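Side-chain contacts in genome polyprotein (Chicken sicinivirus JSY, PDB 6QWT), which probably copies the viral RNA as the 3Dpol RNA-dependent RNA polymerase, the C-terminal piece of the polyprotein: residues 15-20 and 280-285; 39-44 and 48-53. One frame throughout, in Å; residues are numbered along the deposited sequence.

Contact 1: 15-20 and 280-285; sequences VPRRSK and HVFGDQ
Val15 sets its CG1 opposite its own backbone N (chi1 178°), which leaves CG2 directed at the hairpin end; Phe282, likewise turned with CG opposite N (chi1 177°), swings its ring out to meet both methyls. CG2 of Val15 sits over one face of that ring as a CH-pi contact, 4.2 Å from the centroid and 18° off the normal, displaced toward the rim. CG1 of Val15 reaches CE1 of Phe282 at 4.0 Å, and the two side chains cross at about a right angle. The same CG2 also lies 3.4 Å from the backbone N of Gly283, so one methyl packs on both the ring and the chain that follows it. Gly283 is the second residue of the type II' turn from Phe282 to Gln285, the tip of a two-residue beta hairpin joining strands 277-282 and 285-290. Its closure is double: Phe282 N to Gln285 O at 2.8 Å, and Gln285 N to Phe282 O at 3.0 Å. Farther along the loop, Arg17 brings NH1 to 4.3 Å from CZ of Phe282, approaching obliquely, while Val15 CG1 lies over one guanidinium face. The polar end of Arg17 is engaged by Asp51 and, probably, by Leu39 O. Phe282 also meets Phe55 edge-to-face and touches Thr155 of strand 152-157. The contact thus lays the loop after strand 2-5 against the hairpin of the mixed sheet, consistent with the fingers of a picornaviral polymerase. With no hydrogen bond across it, the join rests on van der Waals and CH-pi packing of the Val15 methyls on the Phe282 ring and Gly283 backbone, the Arg17 guanidinium alongside.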
loop_
_atom_site.group_PDB
_atom_site.type_symbol
_atom_site.label_atom_id
_atom_site.label_comp_id
_atom_site.label_asym_id
_atom_site.label_seq_id
_atom_site.Cartn_x
_atom_site.Cartn_y
_atom_site.Cartn_z
ATOM N N VAL A 15 5.902 -10.203 19.589
ATOM C CA VAL A 15 6.468 -9.899 18.277
ATOM C C VAL A 15 7.181 -11.152 17.776
ATOM O O VAL A 15 8.190 -11.557 18.380
ATOM C CB VAL A 15 7.428 -8.704 18.342
ATOM C CG1 VAL A 15 8.034 -8.431 16.973
ATOM C CG2 VAL A 15 6.710 -7.469 18.874
ATOM N N PRO A 16 6.706 -11.792 16.707
ATOM C CA PRO A 16 7.387 -12.994 16.203
ATOM C C PRO A 16 8.819 -12.682 15.786
ATOM O O PRO A 16 9.076 -11.719 15.059
ATOM C CB PRO A 16 6.524 -13.416 15.007
ATOM C CG PRO A 16 5.177 -12.800 15.266
ATOM C CD PRO A 16 5.468 -11.499 15.962
ATOM N N ARG A 17 9.755 -13.502 16.266
ATOM C CA ARG A 17 11.175 -13.317 15.992
ATOM C C ARG A 17 11.745 -14.374 15.058
ATOM O O ARG A 17 12.937 -14.322 14.737
ATOM C CB ARG A 17 11.972 -13.306 17.304
ATOM C CG ARG A 17 11.556 -12.213 18.281
ATOM C CD ARG A 17 11.854 -10.827 17.726
ATOM N NE ARG A 17 11.484 -9.767 18.662
ATOM C CZ ARG A 17 11.859 -8.498 18.534
ATOM N NH1 ARG A 17 11.482 -7.594 19.427
ATOM N NH2 ARG A 17 12.620 -8.134 17.510
ATOM N N ARG A 18 10.935 -15.332 14.616
ATOM C CA ARG A 18 11.353 -16.342 13.657
ATOM C C ARG A 18 10.566 -16.170 12.364
ATOM O O ARG A 18 9.351 -15.948 12.389
ATOM C CB ARG A 18 11.150 -17.754 14.217
ATOM C CG ARG A 18 11.643 -18.859 13.300
ATOM C CD ARG A 18 11.275 -20.225 13.849
ATOM N NE ARG A 18 11.526 -20.314 15.284
ATOM C CZ ARG A 18 12.675 -20.716 15.816
ATOM N NH1 ARG A 18 12.817 -20.766 17.132
ATOM N NH2 ARG A 18 13.685 -21.068 15.032
ATOM N N SER A 19 11.266 -16.271 11.238
ATOM C CA SER A 19 10.640 -16.098 9.936
ATOM C C SER A 19 9.887 -17.356 9.527
ATOM O O SER A 19 10.327 -18.477 9.798
ATOM C CB SER A 19 11.691 -15.754 8.879
ATOM O OG SER A 19 11.115 -15.681 7.584
ATOM N N LYS A 20 8.739 -17.159 8.879
ATOM C CA LYS A 20 7.993 -18.256 8.276
ATOM C C LYS A 20 8.520 -18.637 6.899
ATOM O O LYS A 20 8.059 -19.634 6.331
ATOM C CB LYS A 20 6.509 -17.892 8.170
ATOM C CG LYS A 20 5.910 -17.350 9.454
ATOM C CD LYS A 20 4.819 -18.262 9.991
ATOM C CE LYS A 20 3.964 -17.543 11.024
ATOM N NZ LYS A 20 3.213 -16.399 10.432
ATOM N N HIS A 280 0.030 2.865 19.338
ATOM C CA HIS A 280 0.684 1.665 18.844
ATOM C C HIS A 280 1.152 0.802 20.007
ATOM O O HIS A 280 1.405 1.299 21.106
ATOM C CB HIS A 280 1.891 2.005 17.958
ATOM C CG HIS A 280 1.556 2.845 16.765
ATOM N ND1 HIS A 280 1.633 2.368 15.474
ATOM C CD2 HIS A 280 1.159 4.138 16.664
ATOM C CE1 HIS A 280 1.293 3.326 14.632
ATOM N NE2 HIS A 280 0.998 4.409 15.327
ATOM N N VAL A 281 1.269 -0.500 19.751
ATOM C CA VAL A 281 1.868 -1.427 20.704
ATOM C C VAL A 281 2.812 -2.352 19.943
ATOM O O VAL A 281 2.385 -3.087 19.045
ATOM C CB VAL A 281 0.819 -2.231 21.496
ATOM C CG1 VAL A 281 -0.166 -2.963 20.577
ATOM C CG2 VAL A 281 1.505 -3.187 22.460
ATOM N N PHE A 282 4.096 -2.293 20.279
ATOM C CA PHE A 282 5.132 -3.122 19.670
ATOM C C PHE A 282 5.708 -4.000 20.774
ATOM O O PHE A 282 6.613 -3.579 21.503
ATOM C CB PHE A 282 6.205 -2.253 19.016
ATOM C CG PHE A 282 7.348 -3.030 18.423
ATOM C CD1 PHE A 282 7.189 -3.728 17.236
ATOM C CD2 PHE A 282 8.586 -3.044 19.041
ATOM C CE1 PHE A 282 8.241 -4.434 16.683
ATOM C CE2 PHE A 282 9.643 -3.749 18.494
ATOM C CZ PHE A 282 9.471 -4.444 17.314
ATOM N N GLY A 283 5.186 -5.213 20.906
ATOM C CA GLY A 283 5.577 -6.038 22.037
ATOM C C GLY A 283 5.005 -5.417 23.301
ATOM O O GLY A 283 3.791 -5.215 23.427
ATOM N N ASP A 284 5.880 -5.098 24.255
ATOM C CA ASP A 284 5.501 -4.382 25.466
ATOM C C ASP A 284 5.852 -2.898 25.389
ATOM O O ASP A 284 5.883 -2.212 26.418
ATOM C CB ASP A 284 6.158 -5.025 26.694
ATOM C CG ASP A 284 5.568 -4.530 28.011
ATOM O OD1 ASP A 284 4.327 -4.541 28.159
ATOM O OD2 ASP A 284 6.352 -4.124 28.894
ATOM N N GLN A 285 6.122 -2.391 24.186
ATOM C CA GLN A 285 6.410 -0.976 23.974
ATOM C C GLN A 285 5.125 -0.282 23.536
ATOM O O GLN A 285 4.629 -0.513 22.427
ATOM C CB GLN A 285 7.519 -0.791 22.941
ATOM C CG GLN A 285 8.824 -1.476 23.302
ATOM C CD GLN A 285 9.410 -0.970 24.607
ATOM O OE1 GLN A 285 9.802 0.192 24.717
ATOM N NE2 GLN A 285 9.475 -1.845 25.604
#

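Contact 2: 39-44 and 48-53; sequences LSRHDR and ADVDQV
Arg41 grips the N-terminal turn of helix 50-54 from a type I turn, Ser40 to Asp43, meeting Asp49, the helix N-cap, and Asp51 in a salt-bridge network. Its NH2 comes to 2.6 Å from OD2 of Asp49; the oxygen lies at the guanidinium edge, near its plane, and the two flat groups are 27° apart. At 122° the N-H is poorly aimed, so this short bridge is weak as a hydrogen bond and probably owes much to charge. Both carboxylates lie against one methylene of the bent arginine chain, CD of Arg41, with Asp49 OD1 at 3.0 Å and Asp51 OD1 at 3.4 Å. Asp51 OD1 is a long 3.9 Å from Arg41 NE and well out of the guanidinium plane, so any attraction there is presumably between charges, with no N-H aimed at the oxygen. Near the backbone end of Arg41, Val50 holds CG1 between its backbone N and carbonyl carbon (chi1 60°), which puts that methyl 3.7 Å from Ser40 O. In the next shell, Asp49 OD1 weakly accepts Asp51 N at 3.3 Å, the capping bond that helps to orient the carboxylate at the helix start. Arg17 is the stronger partner of Asp51. On the turn side, an ST turn sends His42 N to Ser40 OG at 2.9 Å. One water ties the segments together, donating to Ala48 O and, at 2.8 Å, to Ser40 O, while weakly accepting from Val50 N.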
loop_
_atom_site.group_PDB
_atom_site.type_symbol
_atom_site.label_atom_id
_atom_site.label_comp_id
_atom_site.label_asym_id
_atom_site.label_seq_id
_atom_site.Cartn_x
_atom_site.Cartn_y
_atom_site.Cartn_z
ATOM N N LEU A 39 14.514 -10.549 11.646
ATOM C CA LEU A 39 13.480 -10.398 12.658
ATOM C C LEU A 39 14.011 -10.456 14.082
ATOM O O LEU A 39 13.379 -9.891 14.980
ATOM C CB LEU A 39 12.390 -11.468 12.480
ATOM C CG LEU A 39 11.714 -11.522 11.102
ATOM C CD1 LEU A 39 10.686 -12.639 11.046
ATOM C CD2 LEU A 39 11.070 -10.186 10.739
ATOM N N SER A 40 15.154 -11.097 14.309
ATOM C CA SER A 40 15.692 -11.295 15.647
ATOM C C SER A 40 16.806 -10.297 15.935
ATOM O O SER A 40 17.592 -9.952 15.046
ATOM C CB SER A 40 16.218 -12.723 15.811
ATOM O OG SER A 40 17.112 -12.817 16.905
ATOM N N ARG A 41 16.873 -9.842 17.189
ATOM C CA ARG A 41 17.973 -8.980 17.611
ATOM C C ARG A 41 19.296 -9.729 17.694
ATOM O O ARG A 41 20.339 -9.091 17.879
ATOM C CB ARG A 41 17.655 -8.340 18.965
ATOM C CG ARG A 41 16.265 -7.717 19.057
ATOM C CD ARG A 41 16.299 -6.357 19.740
ATOM N NE ARG A 41 16.338 -6.456 21.193
ATOM C CZ ARG A 41 17.017 -5.633 21.987
ATOM N NH1 ARG A 41 16.987 -5.810 23.300
ATOM N NH2 ARG A 41 17.730 -4.639 21.473
ATOM N N HIS A 42 19.280 -11.057 17.558
ATOM C CA HIS A 42 20.484 -11.877 17.600
ATOM C C HIS A 42 20.814 -12.497 16.242
ATOM O O HIS A 42 21.572 -13.472 16.182
ATOM C CB HIS A 42 20.342 -12.977 18.655
ATOM C CG HIS A 42 19.947 -12.474 20.010
ATOM N ND1 HIS A 42 18.632 -12.354 20.405
ATOM C CD2 HIS A 42 20.693 -12.061 21.061
ATOM C CE1 HIS A 42 18.584 -11.890 21.640
ATOM N NE2 HIS A 42 19.822 -11.703 22.062
ATOM N N ASP A 43 20.265 -11.956 15.154
ATOM C CA ASP A 43 20.526 -12.509 13.828
ATOM C C ASP A 43 22.008 -12.404 13.486
ATOM O O ASP A 43 22.605 -11.326 13.568
ATOM C CB ASP A 43 19.682 -11.783 12.776
ATOM C CG ASP A 43 19.547 -12.571 11.476
ATOM O OD1 ASP A 43 20.582 -12.998 10.914
ATOM O OD2 ASP A 43 18.402 -12.761 11.010
ATOM N N ARG A 44 22.604 -13.536 13.102
ATOM C CA ARG A 44 24.027 -13.567 12.782
ATOM C C ARG A 44 24.345 -12.891 11.455
ATOM O O ARG A 44 25.509 -12.553 11.212
ATOM C CB ARG A 44 24.531 -15.011 12.759
ATOM N N ALA A 48 23.867 -5.125 13.338
ATOM C CA ALA A 48 23.017 -4.070 13.863
ATOM C C ALA A 48 21.889 -4.648 14.713
ATOM O O ALA A 48 21.653 -5.859 14.756
ATOM C CB ALA A 48 22.443 -3.227 12.720
ATOM N N ASP A 49 21.189 -3.748 15.398
ATOM C CA ASP A 49 20.027 -4.083 16.211
ATOM C C ASP A 49 18.777 -3.738 15.410
ATOM O O ASP A 49 18.548 -2.566 15.091
ATOM C CB ASP A 49 20.063 -3.317 17.534
ATOM C CG ASP A 49 18.965 -3.735 18.495
ATOM O OD1 ASP A 49 18.095 -4.539 18.108
ATOM O OD2 ASP A 49 18.979 -3.251 19.646
ATOM N N VAL A 50 17.974 -4.757 15.091
ATOM C CA VAL A 50 16.862 -4.555 14.166
ATOM C C VAL A 50 15.785 -3.671 14.792
ATOM O O VAL A 50 15.198 -2.817 14.116
ATOM C CB VAL A 50 16.301 -5.912 13.693
ATOM C CG1 VAL A 50 15.786 -6.741 14.863
ATOM C CG2 VAL A 50 15.211 -5.705 12.653
ATOM N N ASP A 51 15.514 -3.843 16.092
ATOM C CA ASP A 51 14.533 -2.985 16.751
ATOM C C ASP A 51 14.958 -1.522 16.710
ATOM O O ASP A 51 14.106 -0.627 16.680
ATOM C CB ASP A 51 14.315 -3.437 18.197
ATOM C CG ASP A 51 13.496 -4.711 18.296
ATOM O OD1 ASP A 51 13.124 -5.096 19.426
ATOM O OD2 ASP A 51 13.228 -5.332 17.247
ATOM N N GLN A 52 16.266 -1.262 16.697
ATOM C CA GLN A 52 16.768 0.103 16.588
ATOM C C GLN A 52 16.687 0.608 15.149
ATOM O O GLN A 52 16.225 1.728 14.898
ATOM C CB GLN A 52 18.206 0.165 17.111
ATOM C CG GLN A 52 18.727 1.567 17.380
ATOM C CD GLN A 52 19.303 2.222 16.140
ATOM O OE1 GLN A 52 19.977 1.574 15.335
ATOM N NE2 GLN A 52 19.034 3.513 15.974
ATOM N N VAL A 53 17.122 -0.211 14.190
ATOM C CA VAL A 53 17.118 0.217 12.793
ATOM C C VAL A 53 15.690 0.371 12.277
ATOM O O VAL A 53 15.387 1.308 11.531
ATOM C CB VAL A 53 17.930 -0.766 11.930
ATOM C CG1 VAL A 53 17.891 -0.348 10.464
ATOM C CG2 VAL A 53 19.368 -0.850 12.432
HETATM O O HOH W 1 19.143 -7.639 14.676
#

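Both contacts are partly buried and lie on the same side of the chain's centre, with centres about 12 Å apart. Contact 1 joins segments distant in sequence and is mainly apolar, with Val15 and Phe282 buried. Contact 2 folds a short local stretch onto its own helix start through charges and a water; Val50 is buried there, but Arg41 is exposed and Asp49 and Asp51 partly exposed. Arg17 of contact 1 links the two through its guanidinium, which reaches both segments of contact 2, and Ser19 CA packs on Leu39 CD1 at 3.6 Å. Strand 152-157 is common ground, since Phe282, Arg17, Leu39 and Asp51 all touch it.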